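PDB 2YV3: aspartate-semialdehyde dehydrogenase from Thermus thermophilus, which probably catalyses the NADPH-dependent reductive dephosphorylation of L-aspartyl 4-phosphate to L-aspartate semialdehyde, a step on the routes to lysine, methionine and threonine. Local coordinates for residues R31-P36 with P51-P56; V62-A67 with L87-S92; N124-I129 with R236-A241; Q142-I147 with S243-R248; V250-A255 with N301-F306. All blocks are in the same frame, centred on the assembly; numbering follows the deposited sequence.

Interaction 1 of 5, residues R31-P36 with P51-P56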
# COMPACT_ATOMS: atom_id res chain seq x y z
N ARG A 31 20.08 -33.62 -0.52
CA ARG A 31 21.30 -32.83 -0.40
C ARG A 31 21.10 -31.33 -0.19
O ARG A 31 20.54 -30.63 -1.03
CB ARG A 31 22.20 -33.06 -1.62
CG ARG A 31 22.77 -34.46 -1.70
CD ARG A 31 23.55 -34.64 -2.98
NE ARG A 31 24.30 -35.88 -2.98
CZ ARG A 31 25.44 -36.07 -2.33
NH1 ARG A 31 25.98 -35.10 -1.62
NH2 ARG A 31 26.05 -37.25 -2.40
N LEU A 32 21.58 -30.84 0.96
CA LEU A 32 21.49 -29.44 1.32
C LEU A 32 22.84 -28.77 1.15
O LEU A 32 23.85 -29.25 1.65
CB LEU A 32 21.03 -29.32 2.76
CG LEU A 32 19.72 -30.03 3.06
CD1 LEU A 32 19.17 -29.44 4.38
CD2 LEU A 32 18.72 -29.86 1.88
N TYR A 33 22.86 -27.65 0.44
CA TYR A 33 24.10 -26.93 0.19
C TYR A 33 24.04 -25.43 0.52
O TYR A 33 23.08 -24.73 0.17
CB TYR A 33 24.50 -27.11 -1.27
CG TYR A 33 25.07 -28.47 -1.61
CD1 TYR A 33 26.37 -28.82 -1.19
CD2 TYR A 33 24.34 -29.40 -2.34
CE1 TYR A 33 26.91 -30.06 -1.49
CE2 TYR A 33 24.87 -30.64 -2.65
CZ TYR A 33 26.16 -30.96 -2.22
OH TYR A 33 26.69 -32.19 -2.51
N ALA A 34 25.07 -24.94 1.19
CA ALA A 34 25.16 -23.53 1.55
C ALA A 34 26.59 -23.07 1.29
O ALA A 34 27.49 -23.90 1.14
CB ALA A 34 24.81 -23.33 3.02
N SER A 35 26.79 -21.76 1.21
CA SER A 35 28.13 -21.23 1.00
C SER A 35 28.82 -21.39 2.36
O SER A 35 28.16 -21.42 3.40
CB SER A 35 28.08 -19.75 0.62
OG SER A 35 27.63 -18.94 1.70
N PRO A 36 30.15 -21.47 2.37
CA PRO A 36 30.87 -21.62 3.63
C PRO A 36 30.19 -21.16 4.93
O PRO A 36 30.11 -21.94 5.87
CB PRO A 36 32.19 -20.92 3.34
CG PRO A 36 32.45 -21.39 1.91
CD PRO A 36 31.08 -21.21 1.25
N PRO A 51 22.48 -32.77 7.31
CA PRO A 51 23.62 -31.85 7.27
C PRO A 51 23.55 -30.88 6.10
O PRO A 51 22.80 -31.09 5.16
CB PRO A 51 24.81 -32.80 7.17
CG PRO A 51 24.27 -33.89 6.31
CD PRO A 51 22.88 -34.12 6.88
N VAL A 52 24.36 -29.82 6.19
CA VAL A 52 24.44 -28.77 5.15
C VAL A 52 25.88 -28.64 4.66
O VAL A 52 26.70 -28.03 5.33
CB VAL A 52 23.99 -27.39 5.70
CG1 VAL A 52 24.04 -26.33 4.59
CG2 VAL A 52 22.59 -27.48 6.27
N GLU A 53 26.17 -29.19 3.50
CA GLU A 53 27.51 -29.13 2.96
C GLU A 53 27.80 -27.77 2.35
O GLU A 53 26.91 -27.14 1.79
CB GLU A 53 27.69 -30.19 1.88
CG GLU A 53 27.11 -31.52 2.27
CD GLU A 53 27.43 -31.87 3.70
OE1 GLU A 53 28.64 -32.03 4.02
OE2 GLU A 53 26.48 -31.97 4.51
N PRO A 54 29.04 -27.29 2.47
CA PRO A 54 29.34 -25.99 1.87
C PRO A 54 29.53 -26.31 0.40
O PRO A 54 29.86 -27.44 0.06
CB PRO A 54 30.62 -25.57 2.56
CG PRO A 54 31.31 -26.89 2.81
CD PRO A 54 30.17 -27.78 3.29
N LEU A 55 29.29 -25.34 -0.47
CA LEU A 55 29.44 -25.60 -1.90
C LEU A 55 30.88 -25.78 -2.35
O LEU A 55 31.73 -24.93 -2.11
CB LEU A 55 28.78 -24.48 -2.71
CG LEU A 55 27.29 -24.76 -2.92
CD1 LEU A 55 26.74 -23.82 -3.99
CD2 LEU A 55 27.10 -26.21 -3.33
N PRO A 56 31.16 -26.93 -3.01
CA PRO A 56 32.46 -27.35 -3.55
C PRO A 56 32.72 -26.89 -4.97
O PRO A 56 31.97 -27.24 -5.88
CB PRO A 56 32.38 -28.87 -3.47
CG PRO A 56 30.94 -29.12 -3.84
CD PRO A 56 30.22 -28.07 -3.00
O HOH W 1 23.33 -33.15 2.78
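Tyr33 and Glu53 are partners in a parallel beta pairing, and the backbone bonds show how such a pair is held: the residues flanking Tyr33 both turn to Glu53. Glu53 N donates to Leu32 O at 3.0 Å, and Ala34 N donates to Glu53 O at 2.9 Å with a nearly straight N-H...O angle of 164°. Glu53 O also receives a CA-H...O contact from Tyr33 CA at 3.2 Å. At the start of the pairing a water donates to Pro51 O and is held only weakly by Leu32 N.

The side-chain contacts divide between the two faces. On one, the Tyr33 side chain and Leu55 cross at about a right angle, Leu55 CD2 lying 3.4 Å from Tyr33 CB. Farther out on the ring, Tyr33 CE1 meets Glu53 CB at 3.5 Å. A polar neighbour, Pro54 O, sits at the ring edge near its plane. On the other face, Val52 CG1 is anti to its backbone N (chi1 -178°), which sets it 3.5 Å from Ala34 CB.

These strands belong to the Rossmann-type NAD-binding domain. Strand 31-34 lies between strands 48-54 and 3-6, bonding to Val5 on its far side; Leu55 packs on Ile73 and Trp81 of helix 70-83, and Leu32 and Val52 both rest on Leu43 of strand 42-45.

Interaction 2 of 5, residues V62-A67 with L87-S92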
# COMPACT_ATOMS: atom_id res chain seq x y z
N VAL A 62 24.02 -34.55 -8.53
CA VAL A 62 22.57 -34.58 -8.41
C VAL A 62 21.70 -34.49 -9.66
O VAL A 62 22.09 -33.95 -10.70
CB VAL A 62 22.13 -33.49 -7.39
CG1 VAL A 62 21.81 -32.20 -8.11
CG2 VAL A 62 20.99 -34.00 -6.55
N ASP A 63 20.49 -35.03 -9.52
CA ASP A 63 19.46 -35.07 -10.57
C ASP A 63 18.77 -33.72 -10.72
O ASP A 63 18.46 -33.28 -11.83
CB ASP A 63 18.40 -36.09 -10.18
CG ASP A 63 18.58 -37.40 -10.88
OD1 ASP A 63 18.22 -38.44 -10.29
OD2 ASP A 63 19.07 -37.37 -12.02
N LEU A 64 18.51 -33.09 -9.59
CA LEU A 64 17.83 -31.83 -9.59
C LEU A 64 18.46 -30.87 -8.59
O LEU A 64 18.80 -31.25 -7.47
CB LEU A 64 16.36 -32.06 -9.23
CG LEU A 64 15.44 -30.85 -9.22
CD1 LEU A 64 15.05 -30.45 -10.63
CD2 LEU A 64 14.20 -31.21 -8.40
N VAL A 65 18.60 -29.62 -9.01
CA VAL A 65 19.19 -28.60 -8.15
C VAL A 65 18.21 -27.44 -7.97
O VAL A 65 17.87 -26.75 -8.93
CB VAL A 65 20.50 -28.08 -8.75
CG1 VAL A 65 20.24 -27.56 -10.12
CG2 VAL A 65 21.08 -26.98 -7.87
N LEU A 66 17.76 -27.22 -6.74
CA LEU A 66 16.84 -26.12 -6.48
C LEU A 66 17.58 -24.98 -5.79
O LEU A 66 17.67 -24.93 -4.57
CB LEU A 66 15.67 -26.61 -5.63
CG LEU A 66 14.61 -27.42 -6.40
CD1 LEU A 66 14.55 -28.84 -5.89
CD2 LEU A 66 13.25 -26.76 -6.23
N ALA A 67 18.10 -24.07 -6.61
CA ALA A 67 18.87 -22.93 -6.14
C ALA A 67 18.10 -21.73 -5.58
O ALA A 67 17.24 -21.15 -6.25
CB ALA A 67 19.76 -22.45 -7.27
N LEU A 87 18.96 -30.90 -13.32
CA LEU A 87 18.01 -29.89 -13.80
C LEU A 87 18.12 -28.73 -12.85
O LEU A 87 18.01 -28.92 -11.65
CB LEU A 87 16.57 -30.40 -13.78
CG LEU A 87 15.73 -29.50 -14.69
CD1 LEU A 87 15.74 -30.13 -16.09
CD2 LEU A 87 14.32 -29.33 -14.18
N VAL A 88 18.33 -27.52 -13.36
CA VAL A 88 18.49 -26.38 -12.46
C VAL A 88 17.36 -25.35 -12.45
O VAL A 88 17.06 -24.71 -13.46
CB VAL A 88 19.81 -25.62 -12.72
CG1 VAL A 88 20.05 -24.63 -11.59
CG2 VAL A 88 20.97 -26.60 -12.86
N VAL A 89 16.76 -25.22 -11.28
CA VAL A 89 15.70 -24.26 -11.04
C VAL A 89 16.31 -23.27 -10.07
O VAL A 89 16.69 -23.62 -8.94
CB VAL A 89 14.47 -24.93 -10.41
CG1 VAL A 89 13.29 -24.00 -10.48
CG2 VAL A 89 14.16 -26.24 -11.12
N ASP A 90 16.41 -22.02 -10.50
CA ASP A 90 16.99 -20.98 -9.68
C ASP A 90 15.98 -19.89 -9.33
O ASP A 90 15.31 -19.35 -10.22
CB ASP A 90 18.18 -20.38 -10.43
CG ASP A 90 18.82 -19.22 -9.69
OD1 ASP A 90 19.29 -19.42 -8.55
OD2 ASP A 90 18.86 -18.10 -10.26
N ASN A 91 15.85 -19.57 -8.04
CA ASN A 91 14.94 -18.51 -7.60
C ASN A 91 15.62 -17.14 -7.62
O ASN A 91 15.04 -16.13 -7.22
CB ASN A 91 14.43 -18.75 -6.17
CG ASN A 91 13.57 -17.58 -5.66
OD1 ASN A 91 12.51 -17.29 -6.20
ND2 ASN A 91 14.05 -16.91 -4.62
N SER A 92 16.87 -17.10 -8.07
CA SER A 92 17.59 -15.84 -8.11
C SER A 92 17.34 -15.19 -9.44
O SER A 92 16.69 -15.78 -10.32
CB SER A 92 19.09 -16.06 -7.94
OG SER A 92 19.73 -16.24 -9.19
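Leu64 with Leu87 and Ala67 with Asp90 are the first and last pairs of a regular parallel ladder that joins the two strands of a beta-alpha-beta unit in the NAD-binding domain. Five backbone bonds alternate across it. Leu87 N donates to Asp63 O (2.9 Å), Val65 N to Leu87 O, Val89 N to Val65 O (3.0 Å), Ala67 N to Val89 O, and Asn91 N to Ala67 O (2.8 Å). The segment axes are 11° apart, and the pairing continues one residue for one residue from Leu64-Leu87 to Ala67-Asp90.

Side chains follow the alternation. Leu64 and Leu87 lie side by side and point the same way; Leu64 CG is anti to the backbone N (chi1 -178°), and beyond it CD1 reaches Leu87 CB at 3.5 Å and Val89 CG2 at 4.3 Å. Val65 and Val88 share the other face with Ala67 and Asp90, where Ala67 CB lies 3.3 Å from Asp90 OD1. Polar ends at the margins look outward to other partners: Asp63 forms a salt bridge with Arg2, and Asn91 OD1 accepts a hydrogen bond from Asn122 ND2.

Strand 64-67 pairs on its other edge with strand 3-6, and strand 87-90 with strand 119-121. Helix 319-327 covers the Leu64-Val89 face through Ile323, whereas the connecting helix 70-83 covers the Val65-Val88 face through Trp81 and Ala82.

Interaction 3 of 5, residues N124-I129 with R236-A241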
# COMPACT_ATOMS: atom_id res chain seq x y z
N ASN A 124 10.02 -13.69 -10.14
CA ASN A 124 10.12 -12.86 -8.95
C ASN A 124 8.96 -13.16 -8.04
O ASN A 124 8.03 -13.85 -8.43
CB ASN A 124 10.11 -11.38 -9.28
CG ASN A 124 10.40 -10.52 -8.06
OD1 ASN A 124 9.67 -9.58 -7.75
ND2 ASN A 124 11.50 -10.83 -7.37
N CYS A 125 9.00 -12.64 -6.83
CA CYS A 125 7.91 -12.86 -5.89
C CYS A 125 6.67 -12.13 -6.40
O CYS A 125 5.68 -12.75 -6.82
CB CYS A 125 8.30 -12.31 -4.52
SG CYS A 125 8.92 -10.58 -4.61
N THR A 126 6.76 -10.81 -6.36
CA THR A 126 5.69 -9.92 -6.77
C THR A 126 5.03 -10.31 -8.09
O THR A 126 3.84 -10.06 -8.27
CB THR A 126 6.21 -8.48 -6.88
OG1 THR A 126 6.81 -8.08 -5.64
CG2 THR A 126 5.09 -7.52 -7.17
N THR A 127 5.81 -10.92 -8.99
CA THR A 127 5.32 -11.33 -10.32
C THR A 127 4.54 -12.64 -10.31
O THR A 127 3.51 -12.75 -10.95
CB THR A 127 6.48 -11.48 -11.34
OG1 THR A 127 7.00 -10.19 -11.69
CG2 THR A 127 5.99 -12.16 -12.59
N ALA A 128 5.06 -13.62 -9.58
CA ALA A 128 4.42 -14.92 -9.48
C ALA A 128 2.96 -14.76 -9.09
O ALA A 128 2.06 -15.02 -9.91
CB ALA A 128 5.14 -15.78 -8.46
N ILE A 129 2.70 -14.32 -7.86
CA ILE A 129 1.32 -14.17 -7.42
C ILE A 129 0.49 -13.31 -8.37
O ILE A 129 -0.58 -13.73 -8.79
CB ILE A 129 1.20 -13.63 -5.96
CG1 ILE A 129 0.70 -12.18 -5.95
CG2 ILE A 129 2.53 -13.80 -5.22
CD1 ILE A 129 -0.34 -11.91 -4.89
N ARG A 236 5.41 -12.10 6.25
CA ARG A 236 5.64 -12.81 4.99
C ARG A 236 4.67 -12.71 3.81
O ARG A 236 4.89 -13.41 2.82
CB ARG A 236 5.87 -14.30 5.31
CG ARG A 236 5.05 -14.84 6.50
CD ARG A 236 5.43 -16.27 6.82
NE ARG A 236 5.19 -17.17 5.69
CZ ARG A 236 5.78 -18.34 5.52
NH1 ARG A 236 6.68 -18.79 6.40
NH2 ARG A 236 5.48 -19.08 4.47
N ALA A 237 3.65 -11.85 3.85
CA ALA A 237 2.69 -11.77 2.74
C ALA A 237 2.70 -10.52 1.83
O ALA A 237 2.61 -9.38 2.30
CB ALA A 237 1.28 -11.99 3.28
N HIS A 238 2.77 -10.73 0.53
CA HIS A 238 2.77 -9.59 -0.40
C HIS A 238 1.38 -9.15 -0.85
O HIS A 238 0.58 -9.96 -1.29
CB HIS A 238 3.57 -9.92 -1.67
CG HIS A 238 5.05 -9.74 -1.53
ND1 HIS A 238 5.93 -10.03 -2.55
CD2 HIS A 238 5.81 -9.33 -0.49
CE1 HIS A 238 7.16 -9.80 -2.15
NE2 HIS A 238 7.12 -9.37 -0.90
N ALA A 239 1.10 -7.85 -0.75
CA ALA A 239 -0.19 -7.32 -1.20
C ALA A 239 0.02 -6.43 -2.43
O ALA A 239 1.05 -5.77 -2.57
CB ALA A 239 -0.82 -6.52 -0.09
N GLU A 240 -0.95 -6.41 -3.34
CA GLU A 240 -0.80 -5.55 -4.51
C GLU A 240 -2.12 -5.13 -5.17
O GLU A 240 -2.76 -5.93 -5.85
CB GLU A 240 0.14 -6.19 -5.54
CG GLU A 240 0.12 -7.72 -5.59
CD GLU A 240 0.93 -8.29 -6.75
OE1 GLU A 240 0.57 -8.03 -7.93
OE2 GLU A 240 1.92 -9.00 -6.49
N ALA A 241 -2.52 -3.88 -4.96
CA ALA A 241 -3.74 -3.37 -5.56
C ALA A 241 -3.51 -3.31 -7.05
O ALA A 241 -2.67 -2.54 -7.52
CB ALA A 241 -4.07 -1.99 -5.00
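Cys125 and His238 meet through two first torsions. Cys125 SG stands between its own backbone N and carbonyl carbon (chi1 50°), and His238 CG lies beside the backbone N, anti to the carbonyl carbon (chi1 -82°); together they bring the sulfur and the root of the ring near each other. The sulfur lies at the ring edge, in its plane, 3.1 Å from His238 CE1 and 4.2 Å from the ring centroid. Cys125 CB backs this approach, 3.6 Å from His238 CE1. Thr126 crosses the histidine at about a right angle, its OG1 standing 3.8 Å from His238 ND1 in an oblique position.

One turn on from Cys125, Ile129 meets Glu240 tip to tip, with Ile129 CG1 3.4 Å from Glu240 OE2. The carboxylate also lies against Thr126: Glu240 OE2 is 2.8 Å from Thr126 O, two acceptors as modelled, and 3.6 Å from Thr126 CG2. Glu240 is extended beyond CG, which lets its carboxylate span the gap from strand to helix.

The His238 side chain also touches Gln152 and Gln311, predicted to bind substrate and NADP respectively. Cys125 opens helix 125-141, with Asn124 as the N-cap. A cysteine at a helix start facing a histidine from the sheet of the dimerisation domain is consistent with the family's active site, in which the cysteine would form the acyl-thioester intermediate and the histidine would act as proton acceptor.

Interaction 4 of 5, residues Q142-I147 with S243-R248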
# COMPACT_ATOMS: atom_id res chain seq x y z
N GLN A 142 -7.75 -10.45 -22.54
CA GLN A 142 -6.66 -9.71 -23.17
C GLN A 142 -6.48 -8.33 -22.55
O GLN A 142 -7.26 -7.41 -22.79
CB GLN A 142 -6.87 -9.56 -24.68
CG GLN A 142 -6.41 -10.76 -25.51
CD GLN A 142 -5.73 -10.34 -26.80
OE1 GLN A 142 -4.78 -9.54 -26.78
NE2 GLN A 142 -6.20 -10.87 -27.93
N ALA A 143 -5.42 -8.19 -21.76
CA ALA A 143 -5.12 -6.93 -21.12
C ALA A 143 -4.30 -6.08 -22.10
O ALA A 143 -3.97 -6.53 -23.20
CB ALA A 143 -4.34 -7.18 -19.83
N LYS A 144 -3.99 -4.86 -21.69
CA LYS A 144 -3.21 -3.96 -22.51
C LYS A 144 -2.60 -2.91 -21.60
O LYS A 144 -1.77 -2.12 -22.04
CB LYS A 144 -4.09 -3.28 -23.55
CG LYS A 144 -5.60 -3.38 -23.34
CD LYS A 144 -6.34 -2.30 -24.14
CE LYS A 144 -6.02 -2.33 -25.63
NZ LYS A 144 -6.38 -1.04 -26.29
N ARG A 145 -3.00 -2.91 -20.33
CA ARG A 145 -2.51 -1.90 -19.40
C ARG A 145 -2.71 -2.25 -17.91
O ARG A 145 -3.84 -2.28 -17.44
CB ARG A 145 -3.21 -0.57 -19.72
CG ARG A 145 -2.33 0.66 -19.62
CD ARG A 145 -2.63 1.64 -20.74
NE ARG A 145 -3.93 2.29 -20.60
CZ ARG A 145 -4.45 3.12 -21.50
NH1 ARG A 145 -3.79 3.40 -22.62
NH2 ARG A 145 -5.64 3.68 -21.28
N VAL A 146 -1.62 -2.51 -17.19
CA VAL A 146 -1.71 -2.82 -15.75
C VAL A 146 -0.97 -1.80 -14.88
O VAL A 146 0.16 -1.43 -15.16
CB VAL A 146 -1.15 -4.22 -15.40
CG1 VAL A 146 -1.49 -4.56 -13.95
CG2 VAL A 146 -1.72 -5.28 -16.36
N ILE A 147 -1.63 -1.37 -13.81
CA ILE A 147 -1.07 -0.39 -12.89
C ILE A 147 -1.09 -0.92 -11.46
O ILE A 147 -2.09 -0.75 -10.75
CB ILE A 147 -1.89 0.91 -12.96
CG1 ILE A 147 -1.99 1.34 -14.42
CG2 ILE A 147 -1.25 1.99 -12.10
CD1 ILE A 147 -2.88 2.53 -14.65
N SER A 243 -4.86 -3.05 -11.25
CA SER A 243 -5.81 -2.37 -12.12
C SER A 243 -5.44 -2.76 -13.54
O SER A 243 -4.27 -2.98 -13.83
CB SER A 243 -5.71 -0.87 -11.95
OG SER A 243 -5.88 -0.53 -10.58
N VAL A 244 -6.43 -2.85 -14.42
CA VAL A 244 -6.16 -3.25 -15.79
C VAL A 244 -7.15 -2.68 -16.78
O VAL A 244 -8.30 -2.38 -16.45
CB VAL A 244 -6.22 -4.80 -15.95
CG1 VAL A 244 -5.53 -5.20 -17.22
CG2 VAL A 244 -5.60 -5.50 -14.77
N GLU A 245 -6.71 -2.53 -18.02
CA GLU A 245 -7.57 -2.07 -19.09
C GLU A 245 -7.60 -3.28 -20.02
O GLU A 245 -6.55 -3.85 -20.34
CB GLU A 245 -6.97 -0.84 -19.78
CG GLU A 245 -7.88 -0.21 -20.84
CD GLU A 245 -7.30 1.06 -21.44
OE1 GLU A 245 -6.14 1.03 -21.90
OE2 GLU A 245 -8.03 2.08 -21.46
N PHE A 246 -8.80 -3.70 -20.43
CA PHE A 246 -8.93 -4.87 -21.28
C PHE A 246 -9.33 -4.65 -22.72
O PHE A 246 -9.73 -3.55 -23.13
CB PHE A 246 -9.92 -5.84 -20.64
CG PHE A 246 -9.47 -6.38 -19.32
CD1 PHE A 246 -8.58 -7.45 -19.27
CD2 PHE A 246 -9.90 -5.80 -18.14
CE1 PHE A 246 -8.14 -7.95 -18.05
CE2 PHE A 246 -9.46 -6.29 -16.91
CZ PHE A 246 -8.57 -7.37 -16.86
N ALA A 247 -9.22 -5.71 -23.51
CA ALA A 247 -9.59 -5.65 -24.91
C ALA A 247 -11.08 -5.93 -24.95
O ALA A 247 -11.86 -5.15 -25.49
CB ALA A 247 -8.85 -6.73 -25.70
N ARG A 248 -11.44 -7.06 -24.35
CA ARG A 248 -12.82 -7.51 -24.28
C ARG A 248 -13.50 -6.90 -23.08
O ARG A 248 -12.86 -6.60 -22.07
CB ARG A 248 -12.88 -9.03 -24.18
CG ARG A 248 -12.07 -9.75 -25.24
CD ARG A 248 -11.18 -10.76 -24.55
NE ARG A 248 -10.38 -11.55 -25.46
CZ ARG A 248 -9.57 -11.03 -26.38
NH1 ARG A 248 -9.46 -9.71 -26.49
NH2 ARG A 248 -8.88 -11.82 -27.18
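Arg145 and Glu245 lie side by side, pointing the same way, and form a salt bridge across two antiparallel strands. Arg145 NH2 is 2.8 Å from Glu245 OE1, although that oxygen is modelled too close to the guanidinium for its exact place to be trusted; the two charged planes are 40° apart. On the other face Val244 CG1 packs against Ala143 CB at 3.5 Å and Val146 CG2 at 3.9 Å. At the strand ends Gln142 CG sits over one face of the Arg248 guanidinium, 3.3 Å from Arg248 CZ.

Backbone bonds set this register: Glu245 N donates to Arg145 O (2.9 Å), Ile147 N to Ser243 O (3.1 Å) and Ala247 N to Gln142 O (2.7 Å). Glu245 CG is anti to its backbone N (chi1 -175°), and the extended chain carries the carboxylate out alongside Arg145.

Beyond this shell, Leu134 and Leu137 of helix 125-141 cover the valine-phenylalanine face. Glu245 OE2 makes a long, weak ion pair with Arg145 of the second subunit, and the two Arg145 side chains come close to each other. The carboxylate thus probably lies near two arginines of like charge, one from each subunit, and would be expected to stay ionised and to ease their repulsion.

Interaction 5 of 5, residues V250-A255 with N301-F306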
# COMPACT_ATOMS: atom_id res chain seq x y z
N VAL A 250 -15.09 -6.40 -19.79
CA VAL A 250 -14.99 -7.15 -18.56
C VAL A 250 -16.31 -7.12 -17.89
O VAL A 250 -17.24 -6.45 -18.34
CB VAL A 250 -13.98 -6.61 -17.54
CG1 VAL A 250 -12.95 -7.67 -17.26
CG2 VAL A 250 -13.37 -5.32 -18.03
N THR A 251 -16.36 -7.84 -16.78
CA THR A 251 -17.55 -7.97 -15.98
C THR A 251 -17.03 -8.49 -14.66
O THR A 251 -16.36 -9.54 -14.62
CB THR A 251 -18.49 -9.02 -16.61
OG1 THR A 251 -18.14 -9.17 -18.01
CG2 THR A 251 -19.93 -8.57 -16.50
N PRO A 252 -17.24 -7.75 -13.57
CA PRO A 252 -16.73 -8.32 -12.33
C PRO A 252 -17.34 -9.71 -12.11
O PRO A 252 -16.76 -10.55 -11.43
CB PRO A 252 -17.13 -7.28 -11.27
CG PRO A 252 -18.05 -6.31 -12.01
CD PRO A 252 -17.55 -6.32 -13.39
N GLU A 253 -18.50 -9.94 -12.73
CA GLU A 253 -19.16 -11.24 -12.62
C GLU A 253 -18.64 -12.26 -13.62
O GLU A 253 -18.95 -13.44 -13.51
CB GLU A 253 -20.68 -11.11 -12.74
CG GLU A 253 -21.18 -10.04 -13.72
CD GLU A 253 -21.15 -8.63 -13.12
OE1 GLU A 253 -21.86 -8.40 -12.11
OE2 GLU A 253 -20.43 -7.76 -13.67
N ALA A 254 -17.86 -11.83 -14.60
CA ALA A 254 -17.32 -12.76 -15.57
C ALA A 254 -15.89 -13.10 -15.17
O ALA A 254 -15.39 -14.19 -15.45
CB ALA A 254 -17.37 -12.16 -16.97
N ALA A 255 -15.22 -12.16 -14.52
CA ALA A 255 -13.85 -12.38 -14.07
C ALA A 255 -13.87 -13.29 -12.86
O ALA A 255 -12.90 -14.00 -12.59
CB ALA A 255 -13.18 -11.05 -13.73
N ASN A 301 -12.82 0.23 -19.89
CA ASN A 301 -13.10 -1.20 -19.85
C ASN A 301 -12.04 -1.78 -18.92
O ASN A 301 -11.10 -2.45 -19.34
CB ASN A 301 -13.00 -1.83 -21.24
CG ASN A 301 -13.45 -3.29 -21.25
OD1 ASN A 301 -14.30 -3.69 -20.46
ND2 ASN A 301 -12.89 -4.07 -22.15
N GLY A 302 -12.20 -1.50 -17.64
CA GLY A 302 -11.23 -1.95 -16.67
C GLY A 302 -11.79 -2.62 -15.44
O GLY A 302 -13.01 -2.76 -15.26
N LEU A 303 -10.85 -3.03 -14.60
CA LEU A 303 -11.12 -3.74 -13.36
C LEU A 303 -10.10 -3.39 -12.29
O LEU A 303 -8.92 -3.25 -12.58
CB LEU A 303 -11.03 -5.24 -13.59
CG LEU A 303 -12.22 -6.08 -14.02
CD1 LEU A 303 -11.72 -7.48 -14.20
CD2 LEU A 303 -13.31 -6.05 -12.96
N ASP A 304 -10.57 -3.28 -11.05
CA ASP A 304 -9.70 -3.02 -9.93
C ASP A 304 -9.79 -4.18 -8.94
O ASP A 304 -10.81 -4.35 -8.28
CB ASP A 304 -10.12 -1.74 -9.21
CG ASP A 304 -9.87 -0.49 -10.04
OD1 ASP A 304 -10.57 -0.34 -11.06
OD2 ASP A 304 -8.99 0.34 -9.67
N PHE A 305 -8.75 -5.01 -8.86
CA PHE A 305 -8.78 -6.10 -7.91
C PHE A 305 -7.61 -5.96 -6.95
O PHE A 305 -6.75 -5.12 -7.15
CB PHE A 305 -8.74 -7.48 -8.58
CG PHE A 305 -7.88 -7.56 -9.81
CD1 PHE A 305 -8.32 -7.03 -11.03
CD2 PHE A 305 -6.63 -8.19 -9.77
CE1 PHE A 305 -7.56 -7.14 -12.18
CE2 PHE A 305 -5.86 -8.31 -10.92
CZ PHE A 305 -6.33 -7.78 -12.14
N PHE A 306 -7.63 -6.77 -5.89
CA PHE A 306 -6.59 -6.78 -4.85
C PHE A 306 -6.12 -8.23 -4.78
O PHE A 306 -6.89 -9.15 -4.98
CB PHE A 306 -7.19 -6.36 -3.50
CG PHE A 306 -6.16 -6.01 -2.46
CD1 PHE A 306 -5.38 -4.86 -2.59
CD2 PHE A 306 -5.95 -6.82 -1.35
CE1 PHE A 306 -4.41 -4.53 -1.65
CE2 PHE A 306 -4.98 -6.50 -0.39
CZ PHE A 306 -4.20 -5.35 -0.55
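Val250 and Asn301 are tied by a backbone-to-side-chain hydrogen bond, and the asparagine's two torsions account for it. Its chi1 (-173°) places CG anti to the backbone N, and chi2 (30°) turns OD1 to Val250 N, from which it accepts at 2.9 Å. The bond is nearly straight at the hydrogen (163°), and the donor lies in the carbonyl plane on a lone pair of OD1. The other end of the same amide is used as well: ND2 donates to Arg248 O and, weakly, to Phe246 O, so the flat group is held at both its nitrogen and its oxygen.

The two methyls of Val250 divide the work. CG2 lies beside the amide, 3.1 Å from Asn301 OD1, while CG1 turns to Leu303 and meets its CD1 at 3.3 Å. Val250 and Leu303 belong to different layers of the dimerisation domain: a helix-starting turn packs over a mixed sheet in which strand 302-310 runs between strands 237-246 and 288-295. Leu303 points from the sheet toward the 250-255 segment, and its terminal branches part. CD1, anti to CA, also touches Ala255 CB at 3.9 Å, while CD2 comes to Pro252 CA at 4.2 Å.

At the start of the helix Thr251 O accepts from both Ala254 N and Ala255 N. Phe141 of helix 125-141 packs on Val250 and Ala255. Asp304 and Phe306, farther along the strand, meet Ser226 and Pro193 of the second subunit.

Interactions 1 and 2 lie in one Rossmann-type sheet, their centres 14 Å apart, and strand 3-6 separates their strand pairs. Interaction 3 holds the probable catalytic pair; its nearest atoms are about 6 Å from interaction 2 and about 17 Å from interaction 1. Interactions 3, 4 and 5 all use a second sheet: strand 237-246 carries the histidine of interaction 3 at one end and pairs in interaction 4 at the other, their centres 19 Å apart. Interaction 5 adds the next strand, touching interaction 3 where Ala239 CB meets Phe306 CZ at 3.6 Å, and interaction 4 where Phe246 N approaches Asn301 O at 2.8 Å. Interactions 4 and 5 lie away from the predicted catalytic and binding sites.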